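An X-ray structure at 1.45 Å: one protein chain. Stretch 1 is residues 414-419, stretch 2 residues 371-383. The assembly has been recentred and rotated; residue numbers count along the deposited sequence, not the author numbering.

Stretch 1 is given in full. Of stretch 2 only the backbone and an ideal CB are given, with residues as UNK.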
# COMPACT_ATOMS: atom_id res chain seq x y z
N ALA A 414 25.69 -12.40 -15.40
CA ALA A 414 26.60 -13.39 -15.98
C ALA A 414 27.59 -12.75 -16.95
O ALA A 414 28.70 -13.25 -17.14
CB ALA A 414 25.82 -14.50 -16.67
N ARG A 415 27.19 -11.62 -17.54
CA ARG A 415 28.02 -10.90 -18.51
C ARG A 415 29.33 -10.36 -17.93
O ARG A 415 30.27 -10.08 -18.68
CB ARG A 415 27.22 -9.76 -19.14
CG ARG A 415 25.98 -10.23 -19.90
CD ARG A 415 25.19 -9.06 -20.46
NE ARG A 415 24.72 -8.17 -19.40
CZ ARG A 415 24.21 -6.96 -19.60
NH1 ARG A 415 24.10 -6.46 -20.83
NH2 ARG A 415 23.81 -6.23 -18.56
N VAL A 416 29.39 -10.20 -16.60
CA VAL A 416 30.60 -9.73 -15.92
C VAL A 416 31.13 -10.77 -14.93
O VAL A 416 31.89 -10.44 -14.01
CB VAL A 416 30.38 -8.34 -15.24
CG1 VAL A 416 30.10 -7.27 -16.29
CG2 VAL A 416 29.26 -8.40 -14.20
N GLY A 417 30.73 -12.02 -15.12
CA GLY A 417 31.26 -13.13 -14.32
C GLY A 417 30.63 -13.31 -12.96
O GLY A 417 31.15 -14.05 -12.12
N ILE A 418 29.51 -12.63 -12.72
CA ILE A 418 28.74 -12.86 -11.50
C ILE A 418 27.77 -13.99 -11.79
O ILE A 418 26.80 -13.82 -12.54
CB ILE A 418 28.02 -11.58 -11.00
CG1 ILE A 418 29.04 -10.46 -10.74
CG2 ILE A 418 27.22 -11.89 -9.74
CD1 ILE A 418 28.43 -9.08 -10.52
N GLU A 419 28.06 -15.15 -11.21
CA GLU A 419 27.32 -16.38 -11.48
C GLU A 419 26.30 -16.62 -10.38
O GLU A 419 26.65 -16.97 -9.25
CB GLU A 419 28.27 -17.58 -11.56
CG GLU A 419 29.36 -17.47 -12.61
CD GLU A 419 30.36 -18.61 -12.52
OE1 GLU A 419 29.98 -19.71 -12.06
OE2 GLU A 419 31.53 -18.41 -12.91
N UNK A 371 20.52 1.56 -22.06
CA UNK A 371 19.96 1.11 -20.77
C UNK A 371 20.10 -0.40 -20.52
O UNK A 371 19.37 -0.97 -19.71
CB UNK A 371 18.48 1.49 -20.70
N UNK A 372 21.05 -1.04 -21.20
CA UNK A 372 21.22 -2.48 -21.09
C UNK A 372 22.39 -2.90 -20.19
O UNK A 372 22.65 -4.09 -20.01
CB UNK A 372 21.42 -3.07 -22.49
N UNK A 373 23.07 -1.90 -19.62
CA UNK A 373 24.17 -2.14 -18.69
C UNK A 373 25.45 -1.45 -19.11
O UNK A 373 25.79 -1.43 -20.30
CB UNK A 373 24.42 -3.64 -18.55
N UNK A 374 26.16 -0.87 -18.14
CA UNK A 374 27.50 -0.35 -18.37
C UNK A 374 28.48 -1.37 -17.81
O UNK A 374 28.82 -1.35 -16.62
CB UNK A 374 27.69 1.03 -17.73
N UNK A 375 28.93 -2.28 -18.68
CA UNK A 375 29.74 -3.40 -18.25
C UNK A 375 31.17 -2.98 -17.93
O UNK A 375 31.81 -3.59 -17.08
CB UNK A 375 29.74 -4.49 -19.33
N UNK A 376 31.65 -1.92 -18.58
CA UNK A 376 32.96 -1.35 -18.23
C UNK A 376 32.95 -0.84 -16.79
O UNK A 376 33.87 -1.13 -16.02
CB UNK A 376 33.33 -0.22 -19.19
N UNK A 377 31.91 -0.10 -16.42
CA UNK A 377 31.79 0.43 -15.07
C UNK A 377 31.65 -0.69 -14.05
O UNK A 377 32.26 -0.65 -12.98
CB UNK A 377 30.59 1.38 -14.98
N UNK A 378 30.84 -1.70 -14.39
CA UNK A 378 30.63 -2.86 -13.52
C UNK A 378 31.93 -3.61 -13.25
O UNK A 378 32.21 -3.99 -12.11
CB UNK A 378 29.61 -3.81 -14.14
N UNK A 379 32.72 -3.82 -14.30
CA UNK A 379 34.00 -4.53 -14.17
C UNK A 379 34.99 -3.75 -13.31
O UNK A 379 35.75 -4.34 -12.54
CB UNK A 379 34.61 -4.79 -15.55
N UNK A 380 34.97 -2.43 -13.44
CA UNK A 380 35.82 -1.58 -12.62
C UNK A 380 35.42 -1.68 -11.15
O UNK A 380 36.29 -1.72 -10.27
CB UNK A 380 35.74 -0.13 -13.10
N UNK A 381 34.12 -1.73 -10.88
CA UNK A 381 33.62 -1.90 -9.51
C UNK A 381 34.04 -3.26 -8.95
O UNK A 381 34.47 -3.36 -7.80
CB UNK A 381 32.10 -1.76 -9.47
N UNK A 382 33.92 -4.31 -9.77
CA UNK A 382 34.37 -5.64 -9.36
C UNK A 382 35.85 -5.65 -8.98
O UNK A 382 36.23 -6.24 -7.97
CB UNK A 382 34.12 -6.65 -10.48
N UNK A 383 36.68 -4.99 -9.79
CA UNK A 383 38.10 -4.83 -9.47
C UNK A 383 38.30 -4.11 -8.13
O UNK A 383 39.14 -4.51 -7.32
CB UNK A 383 38.81 -4.06 -10.59

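Stretch 1 is a type I turn from Ala-414 to Gly-417 leading into a strand. It offers a long arginine, Arg-415, with the carbonyl oxygen of the same residue, and the apolar surface of Val-416 and Ile-418.

Position 371 has phi/psi of 64/22, a left-handed backbone, and no atom of stretch 1 comes near its CB. Stretch 1 sets no demand, and the backbone alone favours glycine, asparagine or aspartate; the residue is nevertheless Leu-371, outside the contact.

At position 372 the backbone does the work. Its carbonyl oxygen meets the Arg-415 guanidinium near the plane of the group, and any side chain brings that acceptor along. The CB points sideways, 4.6 Å from Arg-415 NH1, so a side chain that turns outward is suitable. Arg-372 does this, its end leading away, while its O accepts from Arg-415 NH2 at 2.8 Å and from Arg-415 NH1 at 2.9 Å, a forked pair that holds the guanidinium in place.

Position 373 leaves little choice. Phi/psi of 125/139 would jam a CB against the preceding carbonyl oxygen, and the ideal CB lies 2.7 Å from Arg-415 NH2, a clash. Both arguments give glycine, and Gly-373 is found.

Position 374 points away from stretch 1 and immediately precedes a helix, whose first amides lack acceptors. Serine, threonine, aspartate or asparagine would suit. Asp-374 is the N-cap, its OD1 accepting from the backbone N of 377 at 3.0 Å.

Position 375 points toward stretch 1, its ideal CB 4.1 Å from Val-416 CG1, with the Arg-415 guanidinium close by. Leucine, isoleucine or methionine could cover both. Leu-375 places CD2 over one face of that guanidinium, 3.7 Å from Arg-415 NH2, and 4.0 Å from Val-416 CG1, leaving the edge free for the carbonyl.

Position 376 points away and 377 is out of reach, so helix-compatible residues suffice: Asp-376 and Ala-377.

At position 378 the CB points toward stretch 1 and already lies 4.1 Å from Val-416 CG1. A small apolar residue suits this close approach, and Ala-378 makes the contact with its methyl alone.

Position 379 points sideways, its CA 6.5 Å from Val-416 CA, the closest such pair across the stretches. The Arg-415 carbonyl asks for a donor on a long, flexible chain: lysine, arginine or glutamine. Arg-379 bends its end nearer, and NH2 donates to Arg-415 O at 3.1 Å. On the way its CG packs 4.0 Å from Val-416 CG1, which also lies over one face of its guanidinium.

Positions 380 and 381 reach nothing here; Ala-380 and Glu-381 fit a helix.

Position 382 points toward stretch 1, but no atom of stretch 1 lies within 5.5 Å of its ideal CB, so a larger apolar chain is wanted: leucine, methionine or perhaps phenylalanine. Leu-382 brings CD1 within 4.0 Å of Val-416 CG2 and CD2 within 4.1 Å of Ile-418 CD1; its CD1 is near Ile-418 as well, 4.3 Å from Ile-418 CD1.

Position 383 is again out of reach, and Ala-383 simply continues the helix.

Stretch 2 371-383: LRGDLDAARAELA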
# COMPACT_ATOMS: atom_id res chain seq x y z
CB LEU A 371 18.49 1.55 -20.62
CG LEU A 371 18.16 3.03 -20.77
CD1 LEU A 371 16.66 3.25 -20.79
CD2 LEU A 371 18.81 3.86 -19.66
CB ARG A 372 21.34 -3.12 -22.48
CG ARG A 372 20.01 -3.18 -23.25
CD ARG A 372 20.11 -4.22 -24.36
NE ARG A 372 18.84 -4.42 -25.06
CZ ARG A 372 17.93 -5.33 -24.73
NH1 ARG A 372 18.12 -6.14 -23.69
NH2 ARG A 372 16.81 -5.43 -25.44
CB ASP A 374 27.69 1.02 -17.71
CG ASP A 374 29.04 1.65 -18.03
OD1 ASP A 374 29.95 0.93 -18.48
OD2 ASP A 374 29.18 2.87 -17.81
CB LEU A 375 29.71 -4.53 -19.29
CG LEU A 375 28.32 -5.04 -19.70
CD1 LEU A 375 28.45 -6.27 -20.58
CD2 LEU A 375 27.43 -5.34 -18.49
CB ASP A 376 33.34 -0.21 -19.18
CG ASP A 376 33.77 -0.71 -20.56
OD1 ASP A 376 34.05 -1.91 -20.72
OD2 ASP A 376 33.85 0.14 -21.47
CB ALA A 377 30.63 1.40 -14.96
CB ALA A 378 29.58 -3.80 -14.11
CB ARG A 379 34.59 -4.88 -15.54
CG ARG A 379 33.88 -6.04 -16.22
CD ARG A 379 34.43 -6.33 -17.60
NE ARG A 379 33.54 -7.25 -18.32
CZ ARG A 379 32.87 -6.95 -19.43
NH1 ARG A 379 33.00 -5.75 -19.99
NH2 ARG A 379 32.08 -7.86 -19.98
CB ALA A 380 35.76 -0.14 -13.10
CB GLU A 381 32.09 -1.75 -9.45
CG GLU A 381 31.56 -0.35 -9.80
CD GLU A 381 31.88 0.72 -8.77
OE1 GLU A 381 32.13 0.39 -7.59
OE2 GLU A 381 31.88 1.91 -9.16
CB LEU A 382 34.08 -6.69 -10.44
CG LEU A 382 32.62 -7.15 -10.56
CD1 LEU A 382 32.45 -8.05 -11.76
CD2 LEU A 382 32.16 -7.86 -9.28
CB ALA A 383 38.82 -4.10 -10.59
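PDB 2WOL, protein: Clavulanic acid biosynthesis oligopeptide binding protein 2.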